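Local coordinates for protein tryptophane-5-halogenase (Microbispora sp. ATCC PTA-5024, PDB 5UAO) that probably chlorinates a tryptophan of a lanthipeptide at its 5-position, as an FAD-binding halogenase of NAI-107 biosynthesis, at residues T278-T286 and G296-I304. Numbering follows the deposited sequence.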
# COMPACT_ATOMS: atom_id res chain seq x y z
N THR A 278 23.40 1.14 -23.29
CA THR A 278 23.56 2.60 -23.26
C THR A 278 24.13 3.04 -24.62
O THR A 278 25.02 2.38 -25.15
CB THR A 278 24.49 3.00 -22.16
OG1 THR A 278 23.99 2.61 -20.88
CG2 THR A 278 24.67 4.54 -22.06
N MET A 279 23.61 4.15 -25.16
CA MET A 279 23.94 4.68 -26.45
C MET A 279 24.28 6.18 -26.21
O MET A 279 24.19 6.67 -25.08
CB MET A 279 22.76 4.57 -27.42
CG MET A 279 22.24 3.14 -27.72
SD MET A 279 23.47 2.22 -28.68
CE MET A 279 23.01 2.76 -30.31
N ASN A 280 24.75 6.85 -27.24
CA ASN A 280 25.28 8.22 -27.03
C ASN A 280 24.22 9.22 -26.61
O ASN A 280 24.50 10.17 -25.87
CB ASN A 280 26.00 8.71 -28.29
CG ASN A 280 27.31 7.94 -28.57
OD1 ASN A 280 27.92 7.41 -27.67
ND2 ASN A 280 27.75 7.94 -29.84
N ALA A 281 23.01 9.03 -27.11
CA ALA A 281 21.90 9.95 -26.84
C ALA A 281 20.64 9.21 -26.38
O ALA A 281 19.51 9.65 -26.67
CB ALA A 281 21.62 10.71 -28.11
N GLY A 282 20.81 8.13 -25.58
CA GLY A 282 19.68 7.30 -25.15
C GLY A 282 20.14 5.87 -24.98
O GLY A 282 21.23 5.65 -24.43
N TRP A 283 19.33 4.93 -25.45
CA TRP A 283 19.68 3.52 -25.22
C TRP A 283 18.97 2.67 -26.25
O TRP A 283 17.97 3.10 -26.85
CB TRP A 283 19.28 3.11 -23.75
CG TRP A 283 17.76 3.13 -23.51
CD1 TRP A 283 17.00 4.22 -23.25
CD2 TRP A 283 16.84 2.03 -23.65
NE1 TRP A 283 15.66 3.87 -23.18
CE2 TRP A 283 15.55 2.53 -23.41
CE3 TRP A 283 17.00 0.63 -23.86
CZ2 TRP A 283 14.41 1.72 -23.42
CZ3 TRP A 283 15.89 -0.17 -23.86
CH2 TRP A 283 14.60 0.36 -23.63
N CYS A 284 19.40 1.40 -26.37
CA CYS A 284 18.89 0.55 -27.40
C CYS A 284 18.44 -0.79 -26.81
O CYS A 284 19.15 -1.38 -26.03
CB CYS A 284 19.94 0.34 -28.52
SG CYS A 284 19.32 -0.54 -29.98
N TRP A 285 17.24 -1.22 -27.14
CA TRP A 285 16.74 -2.56 -26.71
C TRP A 285 17.13 -3.59 -27.71
O TRP A 285 17.23 -3.29 -28.91
CB TRP A 285 15.23 -2.58 -26.50
CG TRP A 285 14.33 -2.62 -27.73
CD1 TRP A 285 14.08 -3.69 -28.54
CD2 TRP A 285 13.49 -1.58 -28.20
NE1 TRP A 285 13.16 -3.35 -29.51
CE2 TRP A 285 12.75 -2.07 -29.28
CE3 TRP A 285 13.29 -0.28 -27.80
CZ2 TRP A 285 11.82 -1.28 -29.97
CZ3 TRP A 285 12.33 0.50 -28.49
CH2 TRP A 285 11.67 0.03 -29.57
N THR A 286 17.24 -4.83 -27.21
CA THR A 286 17.38 -6.02 -28.02
C THR A 286 16.41 -7.05 -27.47
O THR A 286 16.58 -7.52 -26.32
CB THR A 286 18.81 -6.61 -27.98
OG1 THR A 286 19.78 -5.67 -28.46
CG2 THR A 286 18.89 -7.84 -28.90
N GLY A 296 15.67 -1.45 -30.96
CA GLY A 296 15.21 -0.08 -31.03
C GLY A 296 16.06 0.88 -30.23
O GLY A 296 16.26 0.71 -29.02
N TYR A 297 16.58 1.87 -30.92
CA TYR A 297 17.34 2.95 -30.30
C TYR A 297 16.39 4.09 -29.94
O TYR A 297 15.86 4.81 -30.79
CB TYR A 297 18.42 3.43 -31.26
CG TYR A 297 19.30 4.52 -30.81
CD1 TYR A 297 19.29 5.00 -29.49
CD2 TYR A 297 20.29 5.02 -31.67
CE1 TYR A 297 20.15 6.00 -29.10
CE2 TYR A 297 21.16 5.98 -31.26
CZ TYR A 297 21.12 6.43 -29.98
OH TYR A 297 22.01 7.41 -29.57
N VAL A 298 16.12 4.13 -28.66
CA VAL A 298 15.34 5.16 -28.02
C VAL A 298 16.27 6.34 -27.73
O VAL A 298 17.27 6.21 -27.02
CB VAL A 298 14.74 4.60 -26.67
CG1 VAL A 298 14.12 5.71 -25.82
CG2 VAL A 298 13.66 3.55 -26.95
N PHE A 299 15.93 7.49 -28.23
CA PHE A 299 16.84 8.67 -28.14
C PHE A 299 16.06 9.95 -27.87
O PHE A 299 14.85 10.00 -28.12
CB PHE A 299 17.70 8.82 -29.44
CG PHE A 299 16.93 9.01 -30.71
CD1 PHE A 299 16.41 7.92 -31.40
CD2 PHE A 299 16.81 10.25 -31.29
CE1 PHE A 299 15.73 8.11 -32.60
CE2 PHE A 299 16.09 10.45 -32.46
CZ PHE A 299 15.57 9.38 -33.14
N SER A 300 16.79 11.00 -27.42
CA SER A 300 16.29 12.39 -27.43
C SER A 300 16.54 13.06 -28.74
O SER A 300 17.72 13.28 -29.14
CB SER A 300 17.03 13.23 -26.40
OG SER A 300 16.67 14.59 -26.66
N SER A 301 15.47 13.41 -29.45
CA SER A 301 15.61 14.06 -30.75
C SER A 301 16.29 15.47 -30.59
O SER A 301 16.91 15.99 -31.52
CB SER A 301 14.27 14.16 -31.48
OG SER A 301 13.44 15.03 -30.78
N ALA A 302 16.25 16.02 -29.39
CA ALA A 302 16.95 17.28 -29.13
C ALA A 302 18.46 17.07 -29.18
O ALA A 302 19.22 18.01 -29.43
CB ALA A 302 16.51 17.83 -27.79
N ALA A 303 18.89 15.82 -28.96
CA ALA A 303 20.33 15.52 -28.81
C ALA A 303 20.95 14.94 -30.06
O ALA A 303 22.13 15.06 -30.22
CB ALA A 303 20.58 14.57 -27.63
N ILE A 304 20.16 14.35 -30.96
CA ILE A 304 20.69 13.69 -32.13
C ILE A 304 19.61 13.65 -33.20
O ILE A 304 18.46 13.42 -32.90
CB ILE A 304 21.19 12.23 -31.78
CG1 ILE A 304 21.87 11.55 -32.97
CG2 ILE A 304 20.06 11.32 -31.33
CD1 ILE A 304 22.77 10.37 -32.58
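Trp-283 and Val-298 trade two backbone hydrogen bonds, Trp-283 N to Val-298 O at 2.9 Å and Val-298 N back to Trp-283 O at 2.8 Å. Two residues along, at the next hydrogen-bonded pair, Trp-285 and Gly-296 do the same, though there each donor sits tilted out of the partner's carbonyl plane. The ladder ends where Ser-300 N meets Ala-281 O almost head-on, at a C=O...N angle of 175°. Between these rungs, Gly-282 CA and Cys-284 CA offer C-H groups to Val-298 O and Gly-296 O, so both carbonyls have a second, softer partner.

On the sheet face carrying Cys-284, the Tyr-297 side chain leaves with CG anti to the backbone N (chi1 -180°) and reaches along the turn, where its OH accepts a hydrogen bond from Ala-281 N (3.1 Å). The same hydroxyl is hydrogen-bonded to Glu-312 of helix 306-316, whose other carboxylate oxygen accepts one from Asn-280 N. Met-279, bent at chi2 and chi3, lays CE over the Tyr-297 ring as a CH-pi contact, 3.9 Å from the centroid, with SD farther up the normal in a Met-aromatic contact, while its CB presses on Tyr-297 CE1.

The two tryptophans occupy the other face. Val-298 CB makes a CH-pi contact over the five-membered ring of Trp-283, whose NE1 is satisfied by Glu-352. The Trp-285 indole lies flat over Gly-296, another CH-pi contact, with Gly-296 CA 3.5 Å from the six-membered ring centroid and just 6° off its normal; a side chain on that glycine would run into the ring. Val-298 CG2 meets this indole at its edge, 3.7 Å from Trp-285 CZ3. Replacing Trp-285 by alanine is likely to strip Gly-296 CA and Val-298 CG2 of the ring they pack on and to remove a side chain that touches the FAD. This is an antiparallel beta hairpin, strands 282-288 and 293-299, within the seven-stranded mixed sheet of a flavin-dependent tryptophan halogenase, and Trp-285 brings it to the FAD pocket.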